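Prolyl oligopeptidase (Novosphingobium capsulatum, PDB 1YR2) probably cleaves oligopeptides on the carboxyl side of proline and, more slowly, of alanine, as a serine endopeptidase of the S9A family. Local coordinates at residues A[66-71]-A[655-660]; A[338-343]-A[359-364]. All coordinates share one frame; numbering follows the deposited sequence.

Interaction 1 (A[66-71]-A[655-660])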
loop_
_atom_site.group_PDB
_atom_site.type_symbol
_atom_site.label_atom_id
_atom_site.label_comp_id
_atom_site.label_asym_id
_atom_site.label_seq_id
_atom_site.Cartn_x
_atom_site.Cartn_y
_atom_site.Cartn_z
ATOM N N ALA A 66 19.532 -12.540 23.488
ATOM C CA ALA A 66 19.794 -13.907 23.040
ATOM C C ALA A 66 18.546 -14.546 22.452
ATOM O O ALA A 66 17.418 -14.183 22.798
ATOM C CB ALA A 66 20.343 -14.769 24.157
ATOM N N ASP A 67 18.769 -15.482 21.514
ATOM C CA ASP A 67 17.668 -16.162 20.806
ATOM C C ASP A 67 16.807 -17.018 21.780
ATOM O O ASP A 67 17.300 -17.919 22.442
ATOM C CB ASP A 67 18.289 -17.027 19.680
ATOM C CG ASP A 67 17.310 -17.409 18.618
ATOM O OD1 ASP A 67 16.256 -18.011 18.927
ATOM O OD2 ASP A 67 17.524 -17.135 17.414
ATOM N N VAL A 68 15.504 -16.759 21.818
ATOM C CA VAL A 68 14.591 -17.472 22.687
ATOM C C VAL A 68 14.594 -18.983 22.418
ATOM O O VAL A 68 14.281 -19.750 23.305
ATOM C CB VAL A 68 13.148 -16.933 22.553
ATOM C CG1 VAL A 68 12.497 -17.429 21.284
ATOM C CG2 VAL A 68 12.327 -17.283 23.769
ATOM N N ARG A 69 14.937 -19.392 21.198
ATOM C CA ARG A 69 14.952 -20.817 20.860
ATOM C C ARG A 69 16.138 -21.591 21.436
ATOM O O ARG A 69 16.087 -22.828 21.496
ATOM C CB ARG A 69 14.916 -20.995 19.349
ATOM C CG ARG A 69 13.687 -20.437 18.721
ATOM C CD ARG A 69 13.776 -20.317 17.239
ATOM N NE ARG A 69 14.778 -19.357 16.809
ATOM C CZ ARG A 69 15.087 -19.132 15.547
ATOM N NH1 ARG A 69 14.489 -19.807 14.572
ATOM N NH2 ARG A 69 16.007 -18.233 15.248
ATOM N N THR A 70 17.212 -20.891 21.810
ATOM C CA THR A 70 18.397 -21.560 22.328
ATOM C C THR A 70 18.875 -21.069 23.682
ATOM O O THR A 70 19.852 -21.591 24.176
ATOM C CB THR A 70 19.558 -21.487 21.322
ATOM O OG1 THR A 70 19.810 -20.141 20.950
ATOM C CG2 THR A 70 19.190 -22.178 19.993
ATOM N N ASP A 71 18.170 -20.109 24.287
ATOM C CA ASP A 71 18.589 -19.523 25.552
ATOM C C ASP A 71 17.463 -19.694 26.567
ATOM O O ASP A 71 16.412 -19.071 26.458
ATOM C CB ASP A 71 18.967 -18.048 25.392
ATOM C CG ASP A 71 19.607 -17.474 26.646
ATOM O OD1 ASP A 71 18.882 -17.168 27.605
ATOM O OD2 ASP A 71 20.824 -17.316 26.785
ATOM N N ALA A 655 6.473 -10.754 18.078
ATOM C CA ALA A 655 6.598 -12.210 18.176
ATOM C C ALA A 655 7.907 -12.502 18.889
ATOM O O ALA A 655 8.723 -11.584 19.090
ATOM C CB ALA A 655 6.587 -12.865 16.801
ATOM N N ASP A 656 8.092 -13.745 19.308
ATOM C CA ASP A 656 9.248 -14.118 20.116
ATOM C C ASP A 656 10.501 -14.326 19.270
ATOM O O ASP A 656 11.616 -14.277 19.797
ATOM C CB ASP A 656 8.955 -15.345 20.995
ATOM C CG ASP A 656 8.691 -16.598 20.205
ATOM O OD1 ASP A 656 8.214 -16.532 19.046
ATOM O OD2 ASP A 656 8.907 -17.720 20.688
ATOM N N THR A 657 10.293 -14.525 17.969
ATOM C CA THR A 657 11.338 -14.388 16.948
ATOM C C THR A 657 10.875 -13.487 15.816
ATOM O O THR A 657 9.674 -13.418 15.480
ATOM C CB THR A 657 11.761 -15.729 16.357
ATOM O OG1 THR A 657 10.630 -16.394 15.770
ATOM C CG2 THR A 657 12.257 -16.652 17.463
ATOM N N ASP A 658 11.848 -12.818 15.192
ATOM C CA ASP A 658 11.559 -11.830 14.163
ATOM C C ASP A 658 12.876 -11.510 13.467
ATOM O O ASP A 658 13.843 -11.061 14.107
ATOM C CB ASP A 658 10.948 -10.571 14.798
ATOM C CG ASP A 658 10.372 -9.579 13.777
ATOM O OD1 ASP A 658 11.025 -9.277 12.713
ATOM O OD2 ASP A 658 9.272 -9.009 14.002
ATOM N N ASP A 659 12.914 -11.763 12.164
ATOM C CA ASP A 659 14.138 -11.542 11.379
ATOM C C ASP A 659 14.409 -10.095 11.041
ATOM O O ASP A 659 15.532 -9.741 10.690
ATOM C CB ASP A 659 14.065 -12.301 10.075
ATOM C CG ASP A 659 14.120 -13.790 10.292
ATOM O OD1 ASP A 659 14.878 -14.246 11.175
ATOM O OD2 ASP A 659 13.411 -14.567 9.643
ATOM N N ARG A 660 13.359 -9.300 11.069
ATOM C CA ARG A 660 13.434 -7.951 10.589
ATOM C C ARG A 660 13.823 -7.023 11.703
ATOM O O ARG A 660 14.827 -6.372 11.601
ATOM C CB ARG A 660 12.106 -7.551 10.010
ATOM C CG ARG A 660 12.177 -6.250 9.315
ATOM C CD ARG A 660 10.972 -5.962 8.447
ATOM N NE ARG A 660 11.261 -4.764 7.680
ATOM C CZ ARG A 660 11.029 -3.520 8.071
ATOM N NH1 ARG A 660 10.441 -3.255 9.236
ATOM N NH2 ARG A 660 11.369 -2.519 7.263
HETATM O O HOH W 1 14.168 -14.219 20.657
#
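Over one face of the Arg69 guanidinium lies the methyl CG2 of Thr657, while the carboxylate of Asp67 meets its edge, in plane. NE and NH2 of Arg69 form a two-pronged, side-on salt bridge with OD1 and OD2 of Asp67, NE to OD1 being 2.9 Å and almost straight at 174°, each oxygen offering its syn lone pair. The anti lone pair of OD1 takes the backbone N of Arg69, an Asx turn, so three bonds fix the carboxylate. A bend at chi3 (-65°) brings the arginine chain round to it. This flat, charge-paired surface suits a methyl: CG2 of Thr657 stands 3.8 Å from NE of Arg69 and 3.9 Å from CG1 of Val68. That CG1 also touches OD2 of Asp656 at 3.7 Å. No direct hydrogen bond crosses; one water accepts from Val68 N and donates to Asp656 O. An N-terminal loop thus packs on the loop after strand 649-654 of the alpha/beta-hydrolase sheet, which in this fold lies near the active site; Arg660 touches Ser575, whose GxSxG setting is consistent with the nucleophile elbow. Val68 also packs on helix 72-89, which Asp71 N-caps, while 655-660 heads for helix 664-675.

Interaction 2 (A[338-343]-A[359-364])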
loop_
_atom_site.group_PDB
_atom_site.type_symbol
_atom_site.label_atom_id
_atom_site.label_comp_id
_atom_site.label_asym_id
_atom_site.label_seq_id
_atom_site.Cartn_x
_atom_site.Cartn_y
_atom_site.Cartn_z
ATOM N N ALA A 338 12.565 15.003 -15.427
ATOM C CA ALA A 338 11.339 15.216 -14.625
ATOM C C ALA A 338 11.218 14.170 -13.546
ATOM O O ALA A 338 10.538 13.156 -13.711
ATOM C CB ALA A 338 10.098 15.191 -15.490
ATOM N N PRO A 339 11.837 14.406 -12.406
ATOM C CA PRO A 339 11.711 13.438 -11.311
ATOM C C PRO A 339 10.268 13.106 -10.895
ATOM O O PRO A 339 10.011 11.968 -10.488
ATOM C CB PRO A 339 12.478 14.112 -10.162
ATOM C CG PRO A 339 13.454 15.039 -10.860
ATOM C CD PRO A 339 12.735 15.530 -12.080
ATOM N N LEU A 340 9.362 14.074 -10.978
ATOM C CA LEU A 340 7.938 13.881 -10.633
ATOM C C LEU A 340 7.055 13.503 -11.830
ATOM O O LEU A 340 5.830 13.388 -11.700
ATOM C CB LEU A 340 7.393 15.134 -9.965
ATOM C CG LEU A 340 8.034 15.456 -8.611
ATOM C CD1 LEU A 340 7.254 16.562 -7.927
ATOM C CD2 LEU A 340 8.030 14.256 -7.734
ATOM N N LYS A 341 7.692 13.371 -12.982
ATOM C CA LYS A 341 7.146 12.831 -14.245
ATOM C C LYS A 341 6.275 13.846 -14.979
ATOM O O LYS A 341 5.847 14.827 -14.396
ATOM C CB LYS A 341 6.402 11.495 -14.111
ATOM C CG LYS A 341 6.993 10.373 -13.214
ATOM C CD LYS A 341 8.393 9.903 -13.525
ATOM C CE LYS A 341 9.031 9.221 -12.258
ATOM N NZ LYS A 341 8.246 8.070 -11.685
ATOM N N LYS A 342 6.090 13.589 -16.267
ATOM C CA LYS A 342 5.352 14.426 -17.196
ATOM C C LYS A 342 4.707 13.535 -18.269
ATOM O O LYS A 342 4.988 12.356 -18.381
ATOM C CB LYS A 342 6.306 15.470 -17.818
ATOM C CG LYS A 342 7.366 14.900 -18.691
ATOM C CD LYS A 342 8.444 15.921 -19.079
ATOM C CE LYS A 342 9.443 15.314 -20.062
ATOM N NZ LYS A 342 10.563 16.215 -20.352
ATOM N N ILE A 343 3.787 14.080 -19.023
ATOM C CA ILE A 343 3.150 13.361 -20.113
ATOM C C ILE A 343 3.645 13.876 -21.459
ATOM O O ILE A 343 3.504 15.055 -21.763
ATOM C CB ILE A 343 1.635 13.526 -20.012
ATOM C CG1 ILE A 343 1.167 12.982 -18.641
ATOM C CG2 ILE A 343 0.958 12.692 -21.118
ATOM C CD1 ILE A 343 -0.271 13.178 -18.390
ATOM N N VAL A 359 1.575 17.621 -20.957
ATOM C CA VAL A 359 1.339 17.975 -19.549
ATOM C C VAL A 359 2.705 18.001 -18.899
ATOM O O VAL A 359 3.325 16.933 -18.730
ATOM C CB VAL A 359 0.443 16.956 -18.801
ATOM C CG1 VAL A 359 0.156 17.439 -17.369
ATOM C CG2 VAL A 359 -0.876 16.762 -19.520
ATOM N N PRO A 360 3.173 19.189 -18.526
ATOM C CA PRO A 360 4.512 19.318 -17.985
ATOM C C PRO A 360 4.554 18.820 -16.559
ATOM O O PRO A 360 3.499 18.625 -15.943
ATOM C CB PRO A 360 4.779 20.814 -18.060
ATOM C CG PRO A 360 3.410 21.453 -17.961
ATOM C CD PRO A 360 2.462 20.486 -18.554
ATOM N N GLU A 361 5.771 18.580 -16.091
ATOM C CA GLU A 361 6.008 18.214 -14.719
ATOM C C GLU A 361 5.313 19.199 -13.810
ATOM O O GLU A 361 5.395 20.408 -14.003
ATOM C CB GLU A 361 7.527 18.148 -14.428
ATOM C CG GLU A 361 7.876 17.510 -13.109
ATOM C CD GLU A 361 9.362 17.612 -12.803
ATOM O OE1 GLU A 361 10.067 18.437 -13.431
ATOM O OE2 GLU A 361 9.813 16.857 -11.935
ATOM N N SER A 362 4.574 18.692 -12.826
ATOM C CA SER A 362 4.014 19.593 -11.806
ATOM C C SER A 362 4.766 19.518 -10.463
ATOM O O SER A 362 5.802 18.864 -10.363
ATOM C CB SER A 362 2.511 19.403 -11.670
ATOM O OG SER A 362 2.145 18.532 -10.649
ATOM N N LYS A 363 4.217 20.176 -9.464
ATOM C CA LYS A 363 4.694 20.092 -8.089
ATOM C C LYS A 363 4.371 18.763 -7.422
ATOM O O LYS A 363 4.962 18.421 -6.391
ATOM C CB LYS A 363 4.040 21.190 -7.268
ATOM C CG LYS A 363 4.419 22.602 -7.760
ATOM C CD LYS A 363 5.776 23.003 -7.198
ATOM C CE LYS A 363 6.426 24.178 -7.975
ATOM N NZ LYS A 363 7.071 25.122 -7.039
ATOM N N ASP A 364 3.428 18.031 -8.000
ATOM C CA ASP A 364 2.939 16.754 -7.429
ATOM C C ASP A 364 3.481 15.582 -8.212
ATOM O O ASP A 364 3.631 15.662 -9.454
ATOM C CB ASP A 364 1.421 16.678 -7.501
ATOM C CG ASP A 364 0.733 17.763 -6.678
ATOM O OD1 ASP A 364 1.286 18.208 -5.642
ATOM O OD2 ASP A 364 -0.372 18.213 -7.014
HETATM O O HOH W 2 4.337 15.752 -12.270
HETATM O O HOH W 3 2.636 16.139 -14.745
#
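Ile343 and Val359 form an antiparallel hydrogen-bonded pair, with Ile343 N to Val359 O at 2.9 Å and a weak return bond; beyond it the regular pairing ends, though the backbones stay close (Lys342 CA to Glu361 CA 4.6 Å), and the first chain goes back to a type I turn, Ala338 to Lys341. The two branched side chains lie side by side on one face of the sheet, CD1 of Ile343 against CG2 of Val359 at 3.8 Å, a buried apolar pair next to Leu366 and Tyr380. Glu361 reaches back to that turn. Its CG is anti to the backbone N (chi1 -168°) and the chain runs on extended, so CD meets CB of Ala338, a residue small enough to admit it. OE2 uses its anti lone pair to accept from Leu340 N at 3.0 Å, nearly straight at 167°, and touches CD of Pro339, whose ring suits the turn's second position. Leu340 sends CD1 to the carbonyl O of Lys363, 3.3 Å away. Lys341 O takes a CA-H...O contact from CA of Glu361 and a hydrogen bond from a water that accepts from Ser362 N. The contact joins the base of hairpin 342-347/354-357, in one four-stranded propeller sheet, to the connection toward strand 365-372 of the next. A side-chain carboxylate thus satisfies the N-H of Leu340, which probably offsets part of its charge, and ties the turn to 359-364.

Overall arrangement
From the N terminus, the chain first passes 66-71, just ahead of helix 72-89, then runs through the seven four-stranded antiparallel sheets of the beta-propeller before entering the alpha/beta-hydrolase domain, where 655-660 closes interaction 1 after nearly 600 residues. Interaction 2 falls within that long excursion and closes a far shorter one: strands 342-347 and 354-357 form a hairpin, and 359-364 leads from this sheet to strand 365-372 of the next. Interaction 1 thus packs the N-terminal region onto the hydrolase fold, with which it forms the peptidase domain in this family, whereas interaction 2 is local to the propeller. They do not touch: their centres lie about 46 Å apart, on opposite sides of the chain's centre.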